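Local coordinates for protein beta-porphyranase (Bacteroides plebeius, PDB 4AWD) that cleaves the sulfated red-algal polysaccharide porphyran at the β-1,4 linkages between D-galactose and L-galactose-6-sulfate, releasing mostly disaccharides, at residues Arg97-Val102 and Lys306-Tyr311; Ile169-Ser174 and Tyr209-Gln214; Tyr29-Glu34 and Thr55-Gly60. All coordinates share one frame; numbering follows the deposited sequence.

Interaction 1 of 3, residues Arg97-Val102 and Lys306-Tyr311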
loop_
_atom_site.group_PDB
_atom_site.type_symbol
_atom_site.label_atom_id
_atom_site.label_comp_id
_atom_site.label_asym_id
_atom_site.label_seq_id
_atom_site.Cartn_x
_atom_site.Cartn_y
_atom_site.Cartn_z
ATOM N N ARG A 97 -5.936 -11.968 6.011
ATOM C CA ARG A 97 -7.241 -11.740 5.389
ATOM C C ARG A 97 -7.760 -10.406 5.822
ATOM O O ARG A 97 -7.929 -10.167 7.026
ATOM C CB ARG A 97 -8.251 -12.777 5.852
ATOM C CG ARG A 97 -8.086 -14.138 5.264
ATOM C CD ARG A 97 -8.845 -15.103 6.117
ATOM N NE ARG A 97 -8.920 -16.437 5.533
ATOM C CZ ARG A 97 -9.845 -17.329 5.889
ATOM N NH1 ARG A 97 -10.758 -17.002 6.818
ATOM N NH2 ARG A 97 -9.879 -18.530 5.311
ATOM N N ILE A 98 -8.021 -9.541 4.852
ATOM C CA ILE A 98 -8.750 -8.307 5.130
ATOM C C ILE A 98 -10.096 -8.367 4.430
ATOM O O ILE A 98 -10.160 -8.271 3.208
ATOM C CB ILE A 98 -7.983 -7.020 4.716
ATOM C CG1 ILE A 98 -6.561 -6.990 5.324
ATOM C CG2 ILE A 98 -8.782 -5.800 5.165
ATOM C CD1 ILE A 98 -5.688 -5.788 4.864
ATOM N N ILE A 99 -11.159 -8.551 5.207
ATOM C CA ILE A 99 -12.499 -8.739 4.646
ATOM C C ILE A 99 -13.273 -7.423 4.669
ATOM O O ILE A 99 -13.123 -6.620 5.605
ATOM C CB ILE A 99 -13.281 -9.914 5.354
ATOM C CG1 ILE A 99 -14.528 -10.321 4.552
ATOM C CG2 ILE A 99 -13.596 -9.598 6.841
ATOM C CD1 ILE A 99 -15.281 -11.572 5.087
ATOM N N ASN A 100 -14.069 -7.191 3.622
ATOM C CA ASN A 100 -14.986 -6.043 3.564
ATOM C C ASN A 100 -16.396 -6.449 3.961
ATOM O O ASN A 100 -16.940 -7.418 3.433
ATOM C CB ASN A 100 -15.009 -5.437 2.161
ATOM C CG ASN A 100 -13.633 -5.188 1.626
ATOM O OD1 ASN A 100 -12.824 -4.544 2.282
ATOM N ND2 ASN A 100 -13.343 -5.723 0.446
ATOM N N THR A 101 -16.978 -5.715 4.901
ATOM C CA THR A 101 -18.285 -6.062 5.440
ATOM C C THR A 101 -19.173 -4.831 5.480
ATOM O O THR A 101 -18.678 -3.699 5.472
ATOM C CB THR A 101 -18.176 -6.610 6.877
ATOM O OG1 THR A 101 -17.616 -5.596 7.729
ATOM C CG2 THR A 101 -17.307 -7.886 6.924
ATOM N N VAL A 102 -20.479 -5.065 5.516
ATOM C CA VAL A 102 -21.452 -4.049 5.880
ATOM C C VAL A 102 -21.149 -3.567 7.304
ATOM O O VAL A 102 -20.916 -4.371 8.199
ATOM C CB VAL A 102 -22.892 -4.641 5.793
ATOM C CG1 VAL A 102 -23.910 -3.730 6.424
ATOM C CG2 VAL A 102 -23.254 -4.924 4.326
ATOM N N LYS A 306 -15.241 -14.165 -1.419
ATOM C CA LYS A 306 -15.170 -13.181 -2.479
ATOM C C LYS A 306 -14.893 -11.783 -1.944
ATOM O O LYS A 306 -14.231 -10.999 -2.601
ATOM C CB LYS A 306 -16.482 -13.178 -3.275
ATOM C CG LYS A 306 -16.409 -13.756 -4.692
ATOM C CD LYS A 306 -15.999 -15.233 -4.769
ATOM C CE LYS A 306 -16.631 -15.865 -6.034
ATOM N NZ LYS A 306 -16.087 -17.198 -6.431
ATOM N N SER A 307 -15.404 -11.471 -0.758
ATOM C CA SER A 307 -15.273 -10.123 -0.190
ATOM C C SER A 307 -13.940 -9.871 0.519
ATOM O O SER A 307 -13.728 -8.804 1.093
ATOM C CB SER A 307 -16.424 -9.854 0.780
ATOM O OG SER A 307 -17.668 -10.069 0.145
ATOM N N THR A 308 -13.049 -10.854 0.465
ATOM C CA THR A 308 -11.788 -10.843 1.201
ATOM C C THR A 308 -10.588 -10.608 0.287
ATOM O O THR A 308 -10.509 -11.174 -0.809
ATOM C CB THR A 308 -11.617 -12.179 1.960
ATOM O OG1 THR A 308 -12.711 -12.336 2.872
ATOM C CG2 THR A 308 -10.312 -12.235 2.731
ATOM N N THR A 309 -9.662 -9.762 0.736
ATOM C CA THR A 309 -8.376 -9.638 0.074
ATOM C C THR A 309 -7.424 -10.544 0.826
ATOM O O THR A 309 -7.374 -10.504 2.069
ATOM C CB THR A 309 -7.840 -8.185 0.081
ATOM O OG1 THR A 309 -8.685 -7.339 -0.716
ATOM C CG2 THR A 309 -6.436 -8.145 -0.489
ATOM N N TYR A 310 -6.670 -11.351 0.083
ATOM C CA TYR A 310 -5.747 -12.308 0.701
ATOM C C TYR A 310 -4.288 -11.950 0.491
ATOM O O TYR A 310 -3.859 -11.677 -0.632
ATOM C CB TYR A 310 -5.981 -13.711 0.155
ATOM C CG TYR A 310 -7.337 -14.290 0.439
ATOM C CD1 TYR A 310 -7.576 -14.996 1.617
ATOM C CD2 TYR A 310 -8.376 -14.161 -0.482
ATOM C CE1 TYR A 310 -8.823 -15.546 1.878
ATOM C CE2 TYR A 310 -9.621 -14.715 -0.232
ATOM C CZ TYR A 310 -9.838 -15.406 0.943
ATOM O OH TYR A 310 -11.075 -15.945 1.203
ATOM N N TYR A 311 -3.525 -11.963 1.574
ATOM C CA TYR A 311 -2.091 -11.782 1.478
ATOM C C TYR A 311 -1.421 -13.036 2.007
ATOM O O TYR A 311 -1.485 -13.328 3.210
ATOM C CB TYR A 311 -1.638 -10.552 2.277
ATOM C CG TYR A 311 -2.337 -9.270 1.892
ATOM C CD1 TYR A 311 -3.604 -8.959 2.400
ATOM C CD2 TYR A 311 -1.730 -8.366 1.028
ATOM C CE1 TYR A 311 -4.248 -7.789 2.053
ATOM C CE2 TYR A 311 -2.376 -7.177 0.668
ATOM C CZ TYR A 311 -3.628 -6.900 1.188
ATOM O OH TYR A 311 -4.251 -5.731 0.837
HETATM O O HOH W 1 -10.699 -5.342 -0.799
#
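I98 and T309 form an antiparallel hydrogen-bonded pair: I98 N donates to T309 O (3.0 Å) and T309 N returns a nearly straight bond to I98 O (2.9 Å, 174° at the hydrogen). A third backbone bond, N100 N to S307 O (3.0 Å), closes the pairing where strand 97-99 gives way to a loop. The tightly packed part is the face carrying I98, T309 and the ring of Y311. There CD1 of I98, at the end of an extended chain, reaches CE1 of the Y311 ring (3.7 Å), and both side chains also touch I284. A water joins the polar neighbours, accepting from N100 ND2 (2.9 Å) and bonding T309 OG1, which also pairs with S149; Y311 OH bonds T150 O. Strands 95-107 and 308-321 are neighbours in the GH16 β-jelly roll, a sandwich of antiparallel strands, and the side chain of N100 lies about 8 Å from that of E287, a probable substrate-binding residue. The other face, with R97, I99, T308 and Y310, is more exposed. R97 runs alongside Y310, its CG 3.7 Å from Y310 CE1, with guanidinium and ring planes 81° apart; Y310 OH is held by D305. T308 CG2, anti to its own backbone N (OG1 chi1 -60°), sits over one face of the Y310 ring near the rim and touches R97 CB, while T308 OG1 lies against I99 CG1 (3.2 Å) and bonds K304 O.

Interaction 2 of 3, residues Ile169-Ser174 and Tyr209-Gln214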
loop_
_atom_site.group_PDB
_atom_site.type_symbol
_atom_site.label_atom_id
_atom_site.label_comp_id
_atom_site.label_asym_id
_atom_site.label_seq_id
_atom_site.Cartn_x
_atom_site.Cartn_y
_atom_site.Cartn_z
ATOM N N ILE A 169 6.980 30.899 7.482
ATOM C CA ILE A 169 5.897 30.046 7.036
ATOM C C ILE A 169 6.226 28.618 7.436
ATOM O O ILE A 169 7.311 28.104 7.133
ATOM C CB ILE A 169 5.683 30.137 5.510
ATOM C CG1 ILE A 169 5.314 31.560 5.101
ATOM C CG2 ILE A 169 4.583 29.185 5.045
ATOM C CD1 ILE A 169 5.587 31.871 3.617
ATOM N N LYS A 170 5.296 27.991 8.138
ATOM C CA LYS A 170 5.400 26.568 8.401
ATOM C C LYS A 170 5.044 25.787 7.134
ATOM O O LYS A 170 4.077 26.113 6.423
ATOM C CB LYS A 170 4.501 26.151 9.571
ATOM C CG LYS A 170 4.952 26.688 10.932
ATOM C CD LYS A 170 4.104 26.120 12.058
ATOM C CE LYS A 170 4.423 26.771 13.398
ATOM N NZ LYS A 170 3.542 26.224 14.457
ATOM N N THR A 171 5.852 24.767 6.851
ATOM C CA THR A 171 5.550 23.815 5.787
ATOM C C THR A 171 5.649 22.371 6.290
ATOM O O THR A 171 6.335 22.086 7.275
ATOM C CB THR A 171 6.467 24.004 4.559
ATOM O OG1 THR A 171 7.745 23.409 4.813
ATOM C CG2 THR A 171 6.641 25.473 4.228
ATOM N N TRP A 172 4.954 21.468 5.603
ATOM C CA TRP A 172 5.006 20.052 5.929
ATOM C C TRP A 172 5.186 19.216 4.681
ATOM O O TRP A 172 4.625 19.534 3.635
ATOM C CB TRP A 172 3.745 19.609 6.661
ATOM C CG TRP A 172 3.523 20.335 7.950
ATOM C CD1 TRP A 172 3.973 19.977 9.201
ATOM C CD2 TRP A 172 2.788 21.545 8.119
ATOM N NE1 TRP A 172 3.560 20.896 10.129
ATOM C CE2 TRP A 172 2.836 21.873 9.493
ATOM C CE3 TRP A 172 2.094 22.390 7.238
ATOM C CZ2 TRP A 172 2.208 23.013 10.011
ATOM C CZ3 TRP A 172 1.476 23.527 7.752
ATOM C CH2 TRP A 172 1.532 23.824 9.129
ATOM N N SER A 173 5.976 18.153 4.816
ATOM C CA SER A 173 6.126 17.151 3.775
ATOM C C SER A 173 6.092 15.730 4.341
ATOM O O SER A 173 6.424 15.498 5.507
ATOM C CB SER A 173 7.413 17.382 2.980
ATOM O OG SER A 173 8.559 17.143 3.785
ATOM N N SER A 174 5.651 14.798 3.504
ATOM C CA SER A 174 5.732 13.368 3.786
ATOM C C SER A 174 5.816 12.621 2.461
ATOM O O SER A 174 5.716 13.230 1.397
ATOM C CB SER A 174 4.539 12.886 4.607
ATOM O OG SER A 174 3.329 12.980 3.878
ATOM N N TYR A 209 5.196 12.742 -3.185
ATOM C CA TYR A 209 5.817 13.650 -2.245
ATOM C C TYR A 209 4.742 14.651 -1.845
ATOM O O TYR A 209 4.324 15.473 -2.667
ATOM C CB TYR A 209 7.027 14.361 -2.872
ATOM C CG TYR A 209 7.822 15.191 -1.876
ATOM C CD1 TYR A 209 7.490 16.508 -1.629
ATOM C CD2 TYR A 209 8.890 14.646 -1.176
ATOM C CE1 TYR A 209 8.211 17.283 -0.724
ATOM C CE2 TYR A 209 9.609 15.410 -0.253
ATOM C CZ TYR A 209 9.263 16.732 -0.045
ATOM O OH TYR A 209 9.951 17.516 0.854
ATOM N N TRP A 210 4.275 14.575 -0.602
ATOM C CA TRP A 210 3.211 15.466 -0.144
ATOM C C TRP A 210 3.803 16.768 0.355
ATOM O O TRP A 210 4.709 16.755 1.188
ATOM C CB TRP A 210 2.379 14.813 0.969
ATOM C CG TRP A 210 1.570 13.678 0.485
ATOM C CD1 TRP A 210 1.898 12.355 0.547
ATOM C CD2 TRP A 210 0.295 13.748 -0.165
ATOM N NE1 TRP A 210 0.903 11.591 -0.022
ATOM C CE2 TRP A 210 -0.093 12.421 -0.470
ATOM C CE3 TRP A 210 -0.566 14.799 -0.506
ATOM C CZ2 TRP A 210 -1.311 12.114 -1.097
ATOM C CZ3 TRP A 210 -1.776 14.494 -1.134
ATOM C CH2 TRP A 210 -2.132 13.153 -1.424
ATOM N N TYR A 211 3.292 17.889 -0.139
ATOM C CA TYR A 211 3.793 19.194 0.283
ATOM C C TYR A 211 2.679 20.172 0.594
ATOM O O TYR A 211 1.675 20.244 -0.132
ATOM C CB TYR A 211 4.722 19.802 -0.762
ATOM C CG TYR A 211 5.310 21.138 -0.349
ATOM C CD1 TYR A 211 6.420 21.198 0.493
ATOM C CD2 TYR A 211 4.758 22.335 -0.802
ATOM C CE1 TYR A 211 6.979 22.415 0.871
ATOM C CE2 TYR A 211 5.304 23.567 -0.427
ATOM C CZ TYR A 211 6.418 23.600 0.408
ATOM O OH TYR A 211 6.972 24.810 0.782
ATOM N N GLN A 212 2.877 20.935 1.672
ATOM C CA GLN A 212 1.899 21.907 2.121
ATOM C C GLN A 212 2.537 23.051 2.896
ATOM O O GLN A 212 3.362 22.836 3.781
ATOM C CB GLN A 212 0.859 21.220 3.000
ATOM C CG GLN A 212 -0.321 22.103 3.365
ATOM C CD GLN A 212 -1.293 21.408 4.271
ATOM O OE1 GLN A 212 -0.965 20.409 4.907
ATOM N NE2 GLN A 212 -2.505 21.933 4.337
ATOM N N GLU A 213 2.130 24.269 2.553
ATOM C CA GLU A 213 2.488 25.468 3.305
ATOM C C GLU A 213 1.285 25.864 4.147
ATOM O O GLU A 213 0.134 25.674 3.721
ATOM C CB GLU A 213 2.884 26.596 2.356
ATOM C CG GLU A 213 4.186 26.319 1.617
ATOM C CD GLU A 213 4.505 27.334 0.527
ATOM O OE1 GLU A 213 3.729 28.302 0.351
ATOM O OE2 GLU A 213 5.536 27.156 -0.158
ATOM N N GLN A 214 1.545 26.393 5.343
ATOM C CA GLN A 214 0.463 26.753 6.263
ATOM C C GLN A 214 -0.480 27.802 5.663
ATOM O O GLN A 214 -0.049 28.873 5.224
ATOM C CB GLN A 214 1.009 27.219 7.609
ATOM C CG GLN A 214 -0.039 27.239 8.724
ATOM C CD GLN A 214 0.587 27.141 10.096
ATOM O OE1 GLN A 214 1.696 27.644 10.314
ATOM N NE2 GLN A 214 -0.110 26.489 11.033
HETATM O O HOH W 2 2.855 29.546 8.774
HETATM O O HOH W 3 0.789 26.391 13.992
#
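With CG of W172 anti to the carbonyl carbon (chi1 -60°) and the ring turned square to the CA-CB-CG plane (chi2 -90°), the indole swings back along the strand toward Q214, whose extended side chain, with CG opposite the backbone N (chi1 -164°), runs out to meet it. CH2 of W172 comes 3.6 Å from Q214 CD, and Q214 CG lies in plane at the indole edge, with the amide turned nearly perpendicular to the ring. Q214 also lies beside K170, both pointing the same way: OE1 of Q214 rests 3.3 Å from K170 CB. Two waters tie this pair together, one donating to Q214 OE1 and accepting from K170 N, the other accepting from K170 NZ and Q214 NE2. Strands 168-182 and 204-213 pair antiparallel, W172 with Q212 and S174 with W210 being hydrogen-bonded pairs; W172 N gives to Q212 O at 2.8 Å and W210 N to S174 O at 2.8 Å. On the T171, S173, Y211 and E213 face, T171 CG2 touches Y211 OH (3.5 Å) and E213 CG (3.7 Å), T171 OG1 bonding K160 O. Y211 OH donates to the anti lone pair of E213 OE2 at 2.9 Å, a bond within the one strand that holds Y211 OH beside T171. At the far end S174 OG packs on W210 CB (3.6 Å), and W210 NE1 donates to OE1 of E176, by similarity the nucleophile, while R218 makes a cation-pi contact with the indole. The chemistry thus divides: water-bridged amide and ammonium groups at the exposed tip, and toward the catalytic cleft an indole N-H that probably orients the nucleophile's carboxylate.

Interaction 3 of 3, residues Tyr29-Glu34 and Thr55-Gly60. With CA (calcium ion), chain C.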
loop_
_atom_site.group_PDB
_atom_site.type_symbol
_atom_site.label_atom_id
_atom_site.label_comp_id
_atom_site.label_asym_id
_atom_site.label_seq_id
_atom_site.Cartn_x
_atom_site.Cartn_y
_atom_site.Cartn_z
ATOM N N TYR A 29 11.255 -17.197 9.288
ATOM C CA TYR A 29 11.903 -16.413 8.220
ATOM C C TYR A 29 12.509 -17.239 7.074
ATOM O O TYR A 29 13.136 -16.669 6.168
ATOM C CB TYR A 29 12.926 -15.430 8.814
ATOM C CG TYR A 29 12.264 -14.488 9.782
ATOM C CD1 TYR A 29 11.398 -13.500 9.326
ATOM C CD2 TYR A 29 12.455 -14.609 11.155
ATOM C CE1 TYR A 29 10.753 -12.648 10.207
ATOM C CE2 TYR A 29 11.821 -13.748 12.048
ATOM C CZ TYR A 29 10.966 -12.769 11.564
ATOM O OH TYR A 29 10.310 -11.906 12.418
ATOM N N SER A 30 12.292 -18.555 7.108
ATOM C CA SER A 30 12.887 -19.492 6.132
ATOM C C SER A 30 12.361 -19.314 4.712
ATOM O O SER A 30 13.122 -19.402 3.736
ATOM C CB SER A 30 12.667 -20.951 6.546
ATOM O OG SER A 30 12.822 -21.116 7.945
ATOM N N LEU A 31 11.057 -19.093 4.597
ATOM C CA LEU A 31 10.443 -18.940 3.293
ATOM C C LEU A 31 10.949 -17.667 2.625
ATOM O O LEU A 31 11.231 -17.669 1.427
ATOM C CB LEU A 31 8.916 -18.965 3.399
ATOM C CG LEU A 31 8.341 -20.374 3.597
ATOM C CD1 LEU A 31 6.849 -20.311 3.799
ATOM C CD2 LEU A 31 8.665 -21.277 2.419
ATOM N N ALA A 32 11.102 -16.607 3.415
ATOM C CA ALA A 32 11.625 -15.334 2.920
ATOM C C ALA A 32 13.086 -15.436 2.514
ATOM O O ALA A 32 13.476 -14.862 1.504
ATOM C CB ALA A 32 11.425 -14.208 3.947
ATOM N N GLU A 33 13.891 -16.153 3.301
ATOM C CA GLU A 33 15.303 -16.384 2.949
ATOM C C GLU A 33 15.408 -17.120 1.617
ATOM O O GLU A 33 16.178 -16.724 0.742
ATOM C CB GLU A 33 16.030 -17.172 4.045
ATOM C CG GLU A 33 17.525 -17.356 3.815
ATOM C CD GLU A 33 18.362 -16.141 4.217
ATOM O OE1 GLU A 33 17.810 -15.180 4.819
ATOM O OE2 GLU A 33 19.592 -16.152 3.938
ATOM N N GLU A 34 14.612 -18.177 1.470
ATOM C CA GLU A 34 14.555 -18.954 0.239
ATOM C C GLU A 34 14.111 -18.103 -0.961
ATOM O O GLU A 34 14.580 -18.323 -2.076
ATOM C CB GLU A 34 13.638 -20.167 0.439
ATOM C CG GLU A 34 13.417 -21.056 -0.797
ATOM C CD GLU A 34 14.671 -21.820 -1.265
ATOM O OE1 GLU A 34 15.595 -22.091 -0.447
ATOM O OE2 GLU A 34 14.723 -22.159 -2.474
ATOM N N THR A 55 8.396 -8.460 7.648
ATOM C CA THR A 55 8.308 -9.727 6.963
ATOM C C THR A 55 7.399 -10.614 7.774
ATOM O O THR A 55 7.553 -10.718 9.008
ATOM C CB THR A 55 9.716 -10.366 6.789
ATOM O OG1 THR A 55 10.467 -9.614 5.827
ATOM C CG2 THR A 55 9.610 -11.785 6.314
ATOM N N ASP A 56 6.454 -11.246 7.079
ATOM C CA ASP A 56 5.491 -12.136 7.706
ATOM C C ASP A 56 4.820 -13.066 6.708
ATOM O O ASP A 56 4.245 -12.621 5.693
ATOM C CB ASP A 56 4.404 -11.345 8.447
ATOM C CG ASP A 56 3.793 -12.135 9.605
ATOM O OD1 ASP A 56 3.622 -13.377 9.494
ATOM O OD2 ASP A 56 3.478 -11.497 10.629
ATOM N N GLU A 57 4.849 -14.353 7.044
ATOM C CA GLU A 57 4.264 -15.387 6.218
ATOM C C GLU A 57 2.795 -15.595 6.573
ATOM O O GLU A 57 2.051 -16.222 5.830
ATOM C CB GLU A 57 5.051 -16.687 6.382
ATOM C CG GLU A 57 6.514 -16.590 5.987
ATOM C CD GLU A 57 6.726 -16.221 4.517
ATOM O OE1 GLU A 57 5.896 -16.600 3.651
ATOM O OE2 GLU A 57 7.747 -15.562 4.221
ATOM N N PHE A 58 2.381 -15.062 7.712
ATOM C CA PHE A 58 1.000 -15.207 8.198
ATOM C C PHE A 58 0.587 -16.685 8.257
ATOM O O PHE A 58 -0.540 -17.051 7.905
ATOM C CB PHE A 58 -0.005 -14.379 7.363
ATOM C CG PHE A 58 0.400 -12.941 7.139
ATOM C CD1 PHE A 58 0.436 -12.029 8.196
ATOM C CD2 PHE A 58 0.719 -12.488 5.854
ATOM C CE1 PHE A 58 0.796 -10.687 7.976
ATOM C CE2 PHE A 58 1.085 -11.156 5.621
ATOM C CZ PHE A 58 1.120 -10.248 6.676
ATOM N N ASN A 59 1.504 -17.532 8.700
ATOM C CA ASN A 59 1.243 -18.981 8.723
ATOM C C ASN A 59 0.887 -19.497 10.114
ATOM O O ASN A 59 0.793 -20.709 10.329
ATOM C CB ASN A 59 2.414 -19.763 8.098
ATOM C CG ASN A 59 2.459 -19.629 6.564
ATOM O OD1 ASN A 59 1.550 -19.055 5.952
ATOM N ND2 ASN A 59 3.512 -20.156 5.946
ATOM N N GLY A 60 0.677 -18.573 11.048
ATOM C CA GLY A 60 0.272 -18.919 12.398
ATOM C C GLY A 60 -1.225 -18.896 12.645
ATOM O O GLY A 60 -2.041 -18.933 11.709
HETATM CA CA CA C . 1.394 -17.678 3.992
HETATM O O HOH W 4 9.781 -16.396 5.871
HETATM O O HOH W 5 3.660 -18.176 3.535
#
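The short helix 30-34, closed by the bonds E33 N to Y29 O and E34 N to S30 O, lies beside the irregular loop 55-60, with no direct hydrogen bond between them and the nearest CA atoms, L31 to E57 and A32 to T55, 7.7 Å apart. Side chains and one bridging water span the interval. T55 CG2, placed opposite its own backbone N, meets A32 CB (3.8 Å) and lies in plane at the edge of the Y29 ring, near CD1 (3.9 Å). The hydroxyl of Y29 and the carbonyl of T55 both accept from K67, and T55 OG1 bonds N51 O and A316 N. E57 is bent at chi2 (-61°), which turns its carboxylate against L31: E57 CD lies 3.7 Å from L31 CB, and L31 CD1 extends on toward N59 ND2. One water accepts from A32 N and donates to E57 OE2 (2.7 Å), linking the carboxylate to the first turn of the helix. E57 OE1 is salt-bridged to R315 and also takes a bond from a second water. This buried carboxylate is thus gripped at both oxygens, and the arginine would be expected to favour its ionised form. The second water binds calcium at 2.4 Å, which places E57 OE1 in the second shell of the metal, while E57 O and N59 OD1, each 2.4 Å from the metal, bind directly. Around E57, D56 OD1 accepts from F58 N (2.7 Å), an Asx turn that bends the chain where E57 O faces the metal. G94 and D312 add their backbone carbonyls to this calcium site, which resembles the structural calcium site found on the convex side of many GH16 jelly rolls.

Along the chain, interaction 3 closes first, and interaction 2 is then nested inside the long loop closed by interaction 1. Interactions 1 and 3 are neighbours, with centres 21 Å apart: Y311 O packs on F58 CD2 (3.5 Å), and strand 308-321, paired with 95-107 in interaction 1, goes on to supply D312 to the calcium site and R315 to E57. Interaction 2 stands on the other side of the chain's centre, 35 Å from interaction 1 and 38 Å from interaction 3, centre to centre. The late strand 308-321 thus joins N-terminal elements at the metal-bound side, while strands 168-182 and 204-213 project at the other and bring W210 to the catalytic cleft.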